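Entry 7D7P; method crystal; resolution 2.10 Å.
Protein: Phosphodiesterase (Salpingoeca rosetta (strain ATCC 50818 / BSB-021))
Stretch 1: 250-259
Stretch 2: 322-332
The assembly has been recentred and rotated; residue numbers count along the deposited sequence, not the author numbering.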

ATOM      1  N   PHE A 250     -23.395  -5.507  14.892  1.00 17.76           N
ATOM      2  CA  PHE A 250     -22.423  -5.311  13.822  1.00 18.26           C
ATOM      3  C   PHE A 250     -21.047  -4.975  14.386  1.00 18.71           C
ATOM      4  O   PHE A 250     -20.028  -5.493  13.910  1.00 20.46           O
ATOM      5  N   VAL A 251     -21.001  -4.115  15.406  1.00 15.22           N
ATOM      6  CA  VAL A 251     -19.732  -3.736  16.023  1.00 19.75           C
ATOM      7  C   VAL A 251     -19.078  -4.939  16.693  1.00 19.57           C
ATOM      8  O   VAL A 251     -17.861  -5.135  16.593  1.00 17.51           O
ATOM      9  N   LEU A 252     -19.872  -5.762  17.384  1.00 18.55           N
ATOM     10  CA  LEU A 252     -19.325  -6.974  17.989  1.00 20.77           C
ATOM     11  C   LEU A 252     -18.745  -7.904  16.930  1.00 23.77           C
ATOM     12  O   LEU A 252     -17.670  -8.483  17.123  1.00 21.87           O
ATOM     13  N   ALA A 253     -19.446  -8.059  15.804  1.00 15.31           N
ATOM     14  CA  ALA A 253     -18.916  -8.862  14.709  1.00 20.38           C
ATOM     15  C   ALA A 253     -17.633  -8.256  14.155  1.00 20.11           C
ATOM     16  O   ALA A 253     -16.697  -8.982  13.800  1.00 17.78           O
ATOM     17  N   VAL A 254     -17.574  -6.926  14.070  1.00 19.40           N
ATOM     18  CA  VAL A 254     -16.366  -6.260  13.595  1.00 17.35           C
ATOM     19  C   VAL A 254     -15.206  -6.509  14.555  1.00 16.52           C
ATOM     20  O   VAL A 254     -14.069  -6.748  14.129  1.00 17.69           O
ATOM     21  N   LEU A 255     -15.477  -6.480  15.863  1.00 14.60           N
ATOM     22  CA  LEU A 255     -14.403  -6.626  16.842  1.00 17.51           C
ATOM     23  C   LEU A 255     -13.881  -8.058  16.900  1.00 19.84           C
ATOM     24  O   LEU A 255     -12.671  -8.272  17.044  1.00 17.52           O
ATOM     25  N   LEU A 256     -14.769  -9.054  16.802  1.00 13.72           N
ATOM     26  CA  LEU A 256     -14.300 -10.439  16.814  1.00 14.07           C
ATOM     27  C   LEU A 256     -13.475 -10.748  15.571  1.00 14.56           C
ATOM     28  O   LEU A 256     -12.478 -11.477  15.646  1.00 17.96           O
ATOM     29  N   HIS A 257     -13.880 -10.211  14.418  1.00 16.51           N
ATOM     30  CA  HIS A 257     -13.072 -10.360  13.213  1.00 17.50           C
ATOM     31  C   HIS A 257     -11.710  -9.702  13.390  1.00 22.43           C
ATOM     32  O   HIS A 257     -10.691 -10.228  12.923  1.00 16.90           O
ATOM     33  N   THR A 258     -11.672  -8.555  14.077  1.00 17.73           N
ATOM     34  CA  THR A 258     -10.399  -7.908  14.383  1.00 13.63           C
ATOM     35  C   THR A 258      -9.513  -8.811  15.234  1.00 19.57           C
ATOM     36  O   THR A 258      -8.313  -8.944  14.967  1.00 17.14           O
ATOM     37  N   ALA A 259     -10.086  -9.441  16.265  1.00 21.59           N
ATOM     38  CA  ALA A 259      -9.287 -10.301  17.132  1.00 19.75           C
ATOM     39  C   ALA A 259      -8.841 -11.567  16.414  1.00 14.79           C
ATOM     40  O   ALA A 259      -7.785 -12.120  16.741  1.00 14.04           O
ATOM     41  N   PRO A 322      -6.085  -1.315   5.654  1.00 21.70           N
ATOM     42  CA  PRO A 322      -7.345  -0.605   5.382  1.00 21.98           C
ATOM     43  C   PRO A 322      -8.434  -0.924   6.389  1.00 23.24           C
ATOM     44  O   PRO A 322      -9.283  -0.066   6.663  1.00 21.53           O
ATOM     45  N   TRP A 323      -8.433  -2.136   6.951  1.00 18.58           N
ATOM     46  CA  TRP A 323      -9.418  -2.481   7.972  1.00 24.51           C
ATOM     47  C   TRP A 323      -9.228  -1.631   9.222  1.00 19.37           C
ATOM     48  O   TRP A 323     -10.179  -1.014   9.717  1.00 17.34           O
ATOM     49  N   HIS A 324      -7.999  -1.578   9.738  1.00 17.56           N
ATOM     50  CA  HIS A 324      -7.735  -0.854  10.976  1.00 19.88           C
ATOM     51  C   HIS A 324      -7.770   0.657  10.789  1.00 23.30           C
ATOM     52  O   HIS A 324      -7.980   1.382  11.768  1.00 19.16           O
ATOM     53  N   GLN A 325      -7.562   1.148   9.565  1.00 19.55           N
ATOM     54  CA  GLN A 325      -7.752   2.572   9.309  1.00 26.20           C
ATOM     55  C   GLN A 325      -9.213   2.967   9.487  1.00 22.18           C
ATOM     56  O   GLN A 325      -9.513   4.034  10.035  1.00 21.19           O
ATOM     57  N   GLN A 326     -10.139   2.116   9.039  1.00 25.89           N
ATOM     58  CA  GLN A 326     -11.552   2.380   9.287  1.00 26.97           C
ATOM     59  C   GLN A 326     -11.911   2.129  10.746  1.00 24.14           C
ATOM     60  O   GLN A 326     -12.726   2.858  11.325  1.00 21.67           O
ATOM     61  N   LEU A 327     -11.314   1.102  11.357  1.00 21.35           N
ATOM     62  CA  LEU A 327     -11.607   0.809  12.757  1.00 21.52           C
ATOM     63  C   LEU A 327     -11.111   1.925  13.669  1.00 23.62           C
ATOM     64  O   LEU A 327     -11.813   2.323  14.607  1.00 20.00           O
ATOM     65  N   SER A 328      -9.909   2.445  13.409  1.00 19.06           N
ATOM     66  CA  SER A 328      -9.377   3.534  14.222  1.00 28.23           C
ATOM     67  C   SER A 328     -10.143   4.835  14.027  1.00 23.79           C
ATOM     68  O   SER A 328     -10.114   5.692  14.914  1.00 30.51           O
ATOM     69  N   GLN A 329     -10.819   5.008  12.890  1.00 22.34           N
ATOM     70  CA  GLN A 329     -11.616   6.212  12.689  1.00 26.06           C
ATOM     71  C   GLN A 329     -12.923   6.161  13.467  1.00 34.46           C
ATOM     72  O   GLN A 329     -13.418   7.205  13.911  1.00 24.82           O
ATOM     73  N   ALA A 330     -13.491   4.965  13.645  1.00 24.59           N
ATOM     74  CA  ALA A 330     -14.694   4.822  14.456  1.00 23.23           C
ATOM     75  C   ALA A 330     -14.367   4.701  15.939  1.00 27.77           C
ATOM     76  O   ALA A 330     -15.198   5.059  16.781  1.00 25.12           O
ATOM     77  N   PHE A 331     -13.175   4.208  16.274  1.00 23.71           N
ATOM     78  CA  PHE A 331     -12.736   4.077  17.662  1.00 21.70           C
ATOM     79  C   PHE A 331     -11.290   4.541  17.757  1.00 30.58           C
ATOM     80  O   PHE A 331     -10.354   3.731  17.685  1.00 27.92           O
ATOM     81  N   PRO A 332     -11.064   5.847  17.923  1.00 24.77           N
ATOM     82  CA  PRO A 332      -9.685   6.369  17.924  1.00 26.78           C
ATOM     83  C   PRO A 332      -8.809   5.814  19.033  1.00 24.27           C
ATOM     84  O   PRO A 332      -7.578   5.905  18.926  1.00 22.20           O
TER

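At the apolar centre of the contact, Leu327 points toward the first helix (chi1 t, chi2 p) and Val254, set sideways with chi1 t, meets it: Val254 CG1 lies 3.9 Å from Leu327 CD1. The same valine methyl packs against the indole, Val254 CG1 to Trp323 CZ2 at 3.6 Å. These side chains fill the space between helix 250-259 and helix 322-330, whose axes come within 11.8 Å at an angle of 136° between their N-to-C directions. Leu255 (m, t) starts away from the second stretch, but its end comes nearer, bringing Leu255 CD2 to 4.4 Å from Leu327 CD1. Beyond the end of the second helix, Phe331 leaves helical phi/psi yet points toward the first stretch with chi1 m; its ring tip extends the apolar contact to Val251 (chi1 t), with Phe331 CZ 3.9 Å from Val251 CG1.

Trp323 (chi1 t, chi2 -96°) points toward the first helix and has the largest area covered by the opposing stretch. His257, also pointing across with chi1 t, directs its edge at the indole face: the centroids of the His257 ring and the Trp323 six-membered ring are 4.8 Å apart, with the planes at 89°, and His257 CD2 approaches Trp323 CZ2 to 3.5 Å. His257 NE2 is hydrogen-bonded elsewhere in the structure.

At the polar edge, Trp323 NE1 donates a nearly straight hydrogen bond (166°) to Thr258 OG1 at 3.0 Å. With chi1 m, Thr258 OG1 also donates to Val254 O, 2.8 Å away, so the threonine hydroxyl accepts from the indole and donates to the backbone of helix 250-259. Thr258 CG2 rests 3.6 Å from His324 CE1; the His324 side chain (chi1 m) leaves sideways, but its end comes nearer. Water 1 completes this edge, its O donating to Thr258 O at 2.8 Å and hydrogen-bonding His324 NE2 at 2.7 Å, thereby bridging the two helices.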

ATOM      1  CB  PHE A 250     -22.902  -4.209  12.876  1.00 20.22           C
ATOM      2  CG  PHE A 250     -21.880  -3.796  11.850  1.00 17.11           C
ATOM      3  CD1 PHE A 250     -21.669  -4.563  10.717  1.00 20.99           C
ATOM      4  CD2 PHE A 250     -21.144  -2.634  12.012  1.00 21.08           C
ATOM      5  CE1 PHE A 250     -20.736  -4.187   9.771  1.00 18.88           C
ATOM      6  CE2 PHE A 250     -20.209  -2.252  11.068  1.00 19.50           C
ATOM      7  CZ  PHE A 250     -20.005  -3.030   9.948  1.00 22.55           C
ATOM      8  CB  VAL A 251     -19.953  -2.579  17.015  1.00 26.47           C
ATOM      9  CG1 VAL A 251     -18.716  -2.363  17.879  1.00 16.70           C
ATOM     10  CG2 VAL A 251     -20.319  -1.306  16.266  1.00 21.77           C
ATOM     11  CB  LEU A 252     -20.403  -7.693  18.801  1.00 21.57           C
ATOM     12  CG  LEU A 252     -21.068  -6.893  19.924  1.00 18.12           C
ATOM     13  CD1 LEU A 252     -22.098  -7.744  20.649  1.00 17.20           C
ATOM     14  CD2 LEU A 252     -20.028  -6.357  20.894  1.00 22.38           C
ATOM     15  CB  ALA A 253     -19.966  -9.002  13.607  1.00 18.09           C
ATOM     16  CB  VAL A 254     -16.637  -4.756  13.398  1.00 17.38           C
ATOM     17  CG1 VAL A 254     -15.335  -3.968  13.336  1.00 17.98           C
ATOM     18  CG2 VAL A 254     -17.467  -4.526  12.140  1.00 17.01           C
ATOM     19  CB  LEU A 255     -14.885  -6.172  18.221  1.00 16.64           C
ATOM     20  CG  LEU A 255     -15.090  -4.663  18.388  1.00 20.47           C
ATOM     21  CD1 LEU A 255     -15.632  -4.340  19.772  1.00 23.80           C
ATOM     22  CD2 LEU A 255     -13.790  -3.912  18.126  1.00 21.39           C
ATOM     23  CB  LEU A 256     -15.474 -11.411  16.925  1.00 16.44           C
ATOM     24  CG  LEU A 256     -15.029 -12.881  16.971  1.00 23.13           C
ATOM     25  CD1 LEU A 256     -14.200 -13.150  18.222  1.00 16.72           C
ATOM     26  CD2 LEU A 256     -16.203 -13.853  16.882  1.00 18.16           C
ATOM     27  CB  HIS A 257     -13.812  -9.770  12.011  1.00 19.09           C
ATOM     28  CG  HIS A 257     -13.037  -9.832  10.731  1.00 17.31           C
ATOM     29  ND1 HIS A 257     -12.540 -11.009  10.218  1.00 24.85           N
ATOM     30  CD2 HIS A 257     -12.682  -8.860   9.856  1.00 18.91           C
ATOM     31  CE1 HIS A 257     -11.907 -10.763   9.085  1.00 23.35           C
ATOM     32  NE2 HIS A 257     -11.979  -9.465   8.843  1.00 20.29           N
ATOM     33  CB  THR A 258     -10.639  -6.577  15.098  1.00 19.59           C
ATOM     34  OG1 THR A 258     -11.502  -5.751  14.310  1.00 18.61           O
ATOM     35  CG2 THR A 258      -9.317  -5.847  15.334  1.00 18.31           C
ATOM     36  CB  ALA A 259     -10.071 -10.658  18.396  1.00  9.83           C
ATOM     37  CB  PRO A 322      -7.725  -1.076   3.971  1.00 20.37           C
ATOM     38  CG  PRO A 322      -6.449  -1.551   3.369  1.00 31.23           C
ATOM     39  CD  PRO A 322      -5.683  -2.151   4.506  1.00 24.26           C
ATOM     40  CB  TRP A 323      -9.322  -3.970   8.309  1.00 19.13           C
ATOM     41  CG  TRP A 323     -10.242  -4.412   9.414  1.00 21.28           C
ATOM     42  CD1 TRP A 323      -9.932  -4.542  10.738  1.00 19.78           C
ATOM     43  CD2 TRP A 323     -11.622  -4.785   9.288  1.00 20.61           C
ATOM     44  NE1 TRP A 323     -11.032  -4.971  11.442  1.00 21.10           N
ATOM     45  CE2 TRP A 323     -12.081  -5.129  10.575  1.00 19.85           C
ATOM     46  CE3 TRP A 323     -12.511  -4.862   8.211  1.00 23.70           C
ATOM     47  CZ2 TRP A 323     -13.391  -5.542  10.815  1.00 15.81           C
ATOM     48  CZ3 TRP A 323     -13.811  -5.272   8.452  1.00 29.20           C
ATOM     49  CH2 TRP A 323     -14.238  -5.606   9.744  1.00 24.10           C
ATOM     50  CB  HIS A 324      -6.390  -1.284  11.558  1.00 21.15           C
ATOM     51  CG  HIS A 324      -6.456  -2.556  12.343  1.00 25.78           C
ATOM     52  ND1 HIS A 324      -6.546  -2.578  13.719  1.00 22.06           N
ATOM     53  CD2 HIS A 324      -6.454  -3.851  11.947  1.00 17.91           C
ATOM     54  CE1 HIS A 324      -6.591  -3.830  14.136  1.00 22.09           C
ATOM     55  NE2 HIS A 324      -6.537  -4.624  13.079  1.00 19.67           N
ATOM     56  CB  GLN A 325      -7.261   2.926   7.905  1.00 26.63           C
ATOM     57  CG  GLN A 325      -5.749   3.029   7.792  1.00 23.42           C
ATOM     58  CD  GLN A 325      -5.283   3.266   6.369  1.00 35.21           C
ATOM     59  OE1 GLN A 325      -5.865   2.745   5.418  1.00 33.00           O
ATOM     60  NE2 GLN A 325      -4.224   4.054   6.215  1.00 35.35           N
ATOM     61  CB  GLN A 326     -12.419   1.524   8.364  1.00 22.95           C
ATOM     62  CG  GLN A 326     -12.317   1.916   6.903  1.00 25.47           C
ATOM     63  CD  GLN A 326     -12.659   3.374   6.677  1.00 29.25           C
ATOM     64  OE1 GLN A 326     -13.689   3.861   7.142  1.00 31.91           O
ATOM     65  NE2 GLN A 326     -11.788   4.081   5.968  1.00 23.14           N
ATOM     66  CB  LEU A 327     -10.986  -0.530  13.154  1.00 19.97           C
ATOM     67  CG  LEU A 327     -11.320  -1.048  14.556  1.00 20.11           C
ATOM     68  CD1 LEU A 327     -12.807  -1.348  14.679  1.00 16.80           C
ATOM     69  CD2 LEU A 327     -10.490  -2.282  14.888  1.00 22.65           C
ATOM     70  CB  SER A 328      -7.896   3.758  13.908  1.00 25.41           C
ATOM     71  OG  SER A 328      -7.124   2.621  14.252  1.00 37.91           O
ATOM     72  CB  GLN A 329     -11.892   6.421  11.199  1.00 27.11           C
ATOM     73  CG  GLN A 329     -12.436   7.801  10.856  1.00 41.87           C
ATOM     74  CD  GLN A 329     -11.381   8.890  10.945  1.00 53.70           C
ATOM     75  OE1 GLN A 329     -10.181   8.615  10.901  1.00 58.79           O
ATOM     76  NE2 GLN A 329     -11.825  10.135  11.074  1.00 50.01           N
ATOM     77  CB  ALA A 330     -15.501   3.608  13.995  1.00 20.77           C
ATOM     78  CB  PHE A 331     -12.884   2.640  18.163  1.00 24.58           C
ATOM     79  CG  PHE A 331     -14.273   2.084  18.014  1.00 26.50           C
ATOM     80  CD1 PHE A 331     -15.259   2.390  18.936  1.00 34.51           C
ATOM     81  CD2 PHE A 331     -14.590   1.256  16.950  1.00 32.47           C
ATOM     82  CE1 PHE A 331     -16.536   1.880  18.801  1.00 33.27           C
ATOM     83  CE2 PHE A 331     -15.868   0.744  16.809  1.00 33.69           C
ATOM     84  CZ  PHE A 331     -16.840   1.056  17.735  1.00 30.61           C
ATOM     85  CB  PRO A 332      -9.883   7.884  18.074  1.00 32.56           C
ATOM     86  CG  PRO A 332     -11.272   8.134  17.580  1.00 24.58           C
ATOM     87  CD  PRO A 332     -12.063   6.928  17.991  1.00 24.72           C
TER
HETATM   88  O   HOH W   1      -6.539  -7.245  13.566  1.00 17.91           O